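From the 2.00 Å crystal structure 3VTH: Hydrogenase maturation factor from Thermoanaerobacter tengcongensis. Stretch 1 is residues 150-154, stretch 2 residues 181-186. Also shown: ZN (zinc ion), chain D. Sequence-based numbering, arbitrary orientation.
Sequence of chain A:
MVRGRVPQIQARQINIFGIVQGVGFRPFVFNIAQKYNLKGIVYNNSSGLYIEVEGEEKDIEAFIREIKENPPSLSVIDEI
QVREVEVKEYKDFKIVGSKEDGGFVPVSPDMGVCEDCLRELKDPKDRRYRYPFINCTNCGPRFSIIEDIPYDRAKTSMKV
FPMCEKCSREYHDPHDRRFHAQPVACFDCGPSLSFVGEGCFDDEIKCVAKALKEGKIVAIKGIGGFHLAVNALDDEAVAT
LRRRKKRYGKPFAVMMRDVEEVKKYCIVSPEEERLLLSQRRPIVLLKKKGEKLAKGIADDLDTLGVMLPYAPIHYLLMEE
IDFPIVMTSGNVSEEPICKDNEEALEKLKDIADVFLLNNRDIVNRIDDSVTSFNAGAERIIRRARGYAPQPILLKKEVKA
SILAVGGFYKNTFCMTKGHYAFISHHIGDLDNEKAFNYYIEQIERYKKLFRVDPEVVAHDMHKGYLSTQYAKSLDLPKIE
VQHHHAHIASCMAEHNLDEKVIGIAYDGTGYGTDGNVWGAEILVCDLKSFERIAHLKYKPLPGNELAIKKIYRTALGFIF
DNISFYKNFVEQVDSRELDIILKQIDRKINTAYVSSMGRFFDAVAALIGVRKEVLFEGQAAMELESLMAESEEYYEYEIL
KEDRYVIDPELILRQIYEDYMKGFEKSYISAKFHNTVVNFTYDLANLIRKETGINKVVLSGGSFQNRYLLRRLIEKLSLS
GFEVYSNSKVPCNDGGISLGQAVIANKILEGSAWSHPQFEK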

ATOM      1  N   PRO A 150       6.834  -0.695 -25.101  1.00 29.46           N
ATOM      2  CA  PRO A 150       7.458   0.537 -24.630  1.00 28.36           C
ATOM      3  C   PRO A 150       6.435   1.662 -24.541  1.00 27.90           C
ATOM      4  O   PRO A 150       5.550   1.768 -25.407  1.00 27.85           O
ATOM      5  N   TYR A 151       6.554   2.474 -23.496  1.00 26.52           N
ATOM      6  CA  TYR A 151       5.625   3.583 -23.268  1.00 26.50           C
ATOM      7  C   TYR A 151       5.621   4.539 -24.465  1.00 26.58           C
ATOM      8  O   TYR A 151       6.672   4.986 -24.919  1.00 26.66           O
ATOM      9  N   ASP A 152       4.424   4.794 -24.993  1.00 26.38           N
ATOM     10  CA  ASP A 152       4.178   5.776 -26.037  1.00 25.99           C
ATOM     11  C   ASP A 152       2.687   6.077 -25.977  1.00 25.46           C
ATOM     12  O   ASP A 152       1.923   5.257 -25.505  1.00 24.40           O
ATOM     13  N   ARG A 153       2.273   7.229 -26.492  1.00 25.80           N
ATOM     14  CA  ARG A 153       0.853   7.607 -26.503  1.00 25.99           C
ATOM     15  C   ARG A 153      -0.051   6.507 -27.079  1.00 26.76           C
ATOM     16  O   ARG A 153      -1.133   6.253 -26.551  1.00 26.98           O
ATOM     17  N   ALA A 154       0.393   5.878 -28.171  1.00 27.14           N
ATOM     18  CA  ALA A 154      -0.366   4.836 -28.853  1.00 27.82           C
ATOM     19  C   ALA A 154      -0.633   3.604 -27.979  1.00 27.66           C
ATOM     20  O   ALA A 154      -1.514   2.802 -28.294  1.00 27.73           O
ATOM     21  N   ALA A 181       6.058  15.294 -25.148  1.00 29.71           N
ATOM     22  CA  ALA A 181       5.272  14.848 -24.009  1.00 29.28           C
ATOM     23  C   ALA A 181       4.187  13.908 -24.508  1.00 29.09           C
ATOM     24  O   ALA A 181       3.227  14.347 -25.136  1.00 28.99           O
ATOM     25  N   GLN A 182       4.340  12.615 -24.223  1.00 29.03           N
ATOM     26  CA  GLN A 182       3.411  11.605 -24.744  1.00 29.51           C
ATOM     27  C   GLN A 182       1.928  11.862 -24.430  1.00 30.52           C
ATOM     28  O   GLN A 182       1.092  11.602 -25.280  1.00 31.89           O
ATOM     29  N   PRO A 183       1.599  12.371 -23.225  1.00 30.49           N
ATOM     30  CA  PRO A 183       0.182  12.604 -22.947  1.00 31.25           C
ATOM     31  C   PRO A 183      -0.377  13.999 -23.312  1.00 32.27           C
ATOM     32  O   PRO A 183      -1.510  14.305 -22.947  1.00 33.11           O
ATOM     33  N   VAL A 184       0.385  14.826 -24.020  1.00 32.64           N
ATOM     34  CA  VAL A 184      -0.045  16.211 -24.302  1.00 33.14           C
ATOM     35  C   VAL A 184      -1.455  16.307 -24.939  1.00 33.15           C
ATOM     36  O   VAL A 184      -1.766  15.636 -25.935  1.00 33.16           O
ATOM     37  N   ALA A 185      -2.296  17.145 -24.345  1.00 32.69           N
ATOM     38  CA  ALA A 185      -3.653  17.371 -24.836  1.00 32.74           C
ATOM     39  C   ALA A 185      -4.153  18.687 -24.278  1.00 33.01           C
ATOM     40  O   ALA A 185      -3.477  19.299 -23.438  1.00 32.68           O
ATOM     41  N   CYS A 186      -5.344  19.101 -24.718  1.00 33.25           N
ATOM     42  CA  CYS A 186      -5.919  20.386 -24.321  1.00 34.18           C
ATOM     43  C   CYS A 186      -7.443  20.315 -24.376  1.00 34.78           C
ATOM     44  O   CYS A 186      -8.002  19.245 -24.617  1.00 34.43           O
TER

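Stretch 2 opens with a residue that stays out of the contact. Ala181 turns its CB away from stretch 1, and its part is played by the backbone: Ala181 O accepts a hydrogen bond from Val184 N at 3.1 Å, closing a type I beta turn that runs from Ala181 to Val184. Neither stretch offers a strand here; the hydrogen bonds pair side chains with backbone, and the two carbonyls Arg153 reaches belong to residues of the turn.

Gln182 is the residue of stretch 2 that commits its side chain inward. Its CB points toward stretch 1, and Gln182 CA lies 5.1 Å from Arg153 CA, the nearest CA pair between the two stretches. With chi1 and chi2 both m (-67° and -54°) and chi3 at -56°, the side chain folds so that its amide oxygen meets the main chain of stretch 1: Arg153 N donates to Gln182 OE1 at 2.9 Å with a nearly straight 165° angle. A side-chain carbonyl thus satisfies a backbone NH at the start of a 3-10 segment. The other end of the amide, NE2, is hydrogen-bonded elsewhere in the structure. Asp152 OD1 comes within 3.6 Å of Gln182 OE1, but both are oxygens, and the Asp152 carboxylate (chi1 m, -88°) finds its hydrogen bonds elsewhere.

The aliphatic base of Gln182 has a different neighbour. Tyr151, in the t rotamer at 174°, starts sideways and brings its ring across, so that Tyr151 CE1 sits 3.5 Å from Gln182 CB in an oblique approach. The same ring extends to the next residue, where Tyr151 OH lies 3.7 Å from Pro183 CD, a packing contact. Pro183 itself directs its CB away from stretch 1, and Pro183 C lies 3.5 Å from Arg153 NH1.

That arginine supplies the second half of the polar design. Arg153 also leaves its backbone sideways, but chi1, chi2 and chi3 are all t (-165°, -171° and -175°), and this extended chain carries the guanidinium to the turn. Arg153 NH1 donates to Gln182 O at 2.9 Å and to Val184 O at 2.7 Å, while Arg153 NH2 donates to Val184 O at 3.0 Å. Both carbonyl oxygens lie at the guanidinium edge, near its plane, where the N-H bonds point. Arg153 NE and NH2 also have hydrogen-bond partners elsewhere in the structure.

Val184, p at 64°, points its CB sideways, and Val184 CG1 makes a van der Waals contact with Arg153 NH1 at 3.9 Å. Ala185 does little more than border the group: Ala185 CB is 4.3 Å from Arg153 NH2. Cys186, also p at 73°, is beyond reach of stretch 1 and serves the metal instead, Cys186 SG binding the zinc ion ZN at 2.3 Å alongside three atoms from elsewhere in the structure.

The rule to read from this contact is that one residue, Arg153, makes all the donations: its backbone NH to a glutamine side chain, its extended side chain to two backbone carbonyls.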

ATOM      1  CB  PRO A 150       8.486   0.860 -25.717  1.00 29.15           C
ATOM      2  CG  PRO A 150       8.769  -0.405 -26.391  1.00 30.73           C
ATOM      3  CD  PRO A 150       7.494  -1.214 -26.311  1.00 30.30           C
ATOM      4  CB  TYR A 151       5.990   4.321 -21.981  1.00 25.55           C
ATOM      5  CG  TYR A 151       5.195   5.585 -21.712  1.00 26.11           C
ATOM      6  CD1 TYR A 151       5.711   6.836 -22.049  1.00 28.50           C
ATOM      7  CD2 TYR A 151       3.939   5.527 -21.110  1.00 26.26           C
ATOM      8  CE1 TYR A 151       4.990   8.010 -21.797  1.00 27.95           C
ATOM      9  CE2 TYR A 151       3.209   6.693 -20.837  1.00 27.03           C
ATOM     10  CZ  TYR A 151       3.747   7.925 -21.180  1.00 28.27           C
ATOM     11  OH  TYR A 151       3.051   9.080 -20.916  1.00 29.96           O
ATOM     12  CB  ASP A 152       4.497   5.197 -27.423  1.00 27.58           C
ATOM     13  CG  ASP A 152       5.946   5.394 -27.821  1.00 29.52           C
ATOM     14  OD1 ASP A 152       6.480   6.515 -27.658  1.00 28.95           O
ATOM     15  OD2 ASP A 152       6.549   4.421 -28.304  1.00 33.41           O
ATOM     16  CB  ARG A 153       0.653   8.900 -27.312  1.00 27.05           C
ATOM     17  CG  ARG A 153      -0.724   9.591 -27.099  1.00 27.86           C
ATOM     18  CD  ARG A 153      -0.844  10.705 -28.140  1.00 30.16           C
ATOM     19  NE  ARG A 153      -2.032  11.545 -28.011  1.00 29.74           N
ATOM     20  CZ  ARG A 153      -2.074  12.698 -27.341  1.00 31.57           C
ATOM     21  NH1 ARG A 153      -1.003  13.139 -26.671  1.00 29.16           N
ATOM     22  NH2 ARG A 153      -3.193  13.411 -27.326  1.00 30.96           N
ATOM     23  CB  ALA A 154       0.346   4.412 -30.169  1.00 28.91           C
ATOM     24  CB  ALA A 181       4.658  16.044 -23.254  1.00 28.61           C
ATOM     25  CB  GLN A 182       3.823  10.181 -24.328  1.00 28.88           C
ATOM     26  CG  GLN A 182       5.141   9.705 -24.974  1.00 26.61           C
ATOM     27  CD  GLN A 182       5.113   9.820 -26.491  1.00 28.75           C
ATOM     28  OE1 GLN A 182       4.227   9.270 -27.165  1.00 27.40           O
ATOM     29  NE2 GLN A 182       6.078  10.546 -27.034  1.00 29.03           N
ATOM     30  CB  PRO A 183       0.092  12.405 -21.443  1.00 30.77           C
ATOM     31  CG  PRO A 183       1.429  12.823 -20.920  1.00 31.02           C
ATOM     32  CD  PRO A 183       2.437  12.566 -22.026  1.00 30.16           C
ATOM     33  CB  VAL A 184       1.001  16.986 -25.167  1.00 34.03           C
ATOM     34  CG1 VAL A 184       1.156  16.359 -26.551  1.00 34.26           C
ATOM     35  CG2 VAL A 184       0.623  18.467 -25.292  1.00 34.88           C
ATOM     36  CB  ALA A 185      -4.580  16.218 -24.406  1.00 32.34           C
ATOM     37  CB  CYS A 186      -5.404  21.499 -25.243  1.00 34.66           C
ATOM     38  SG  CYS A 186      -6.102  21.475 -26.937  1.00 35.64           S
TER
HETATM   39 ZN    ZN D 802      -4.809  19.983 -28.129  1.00 35.94          ZN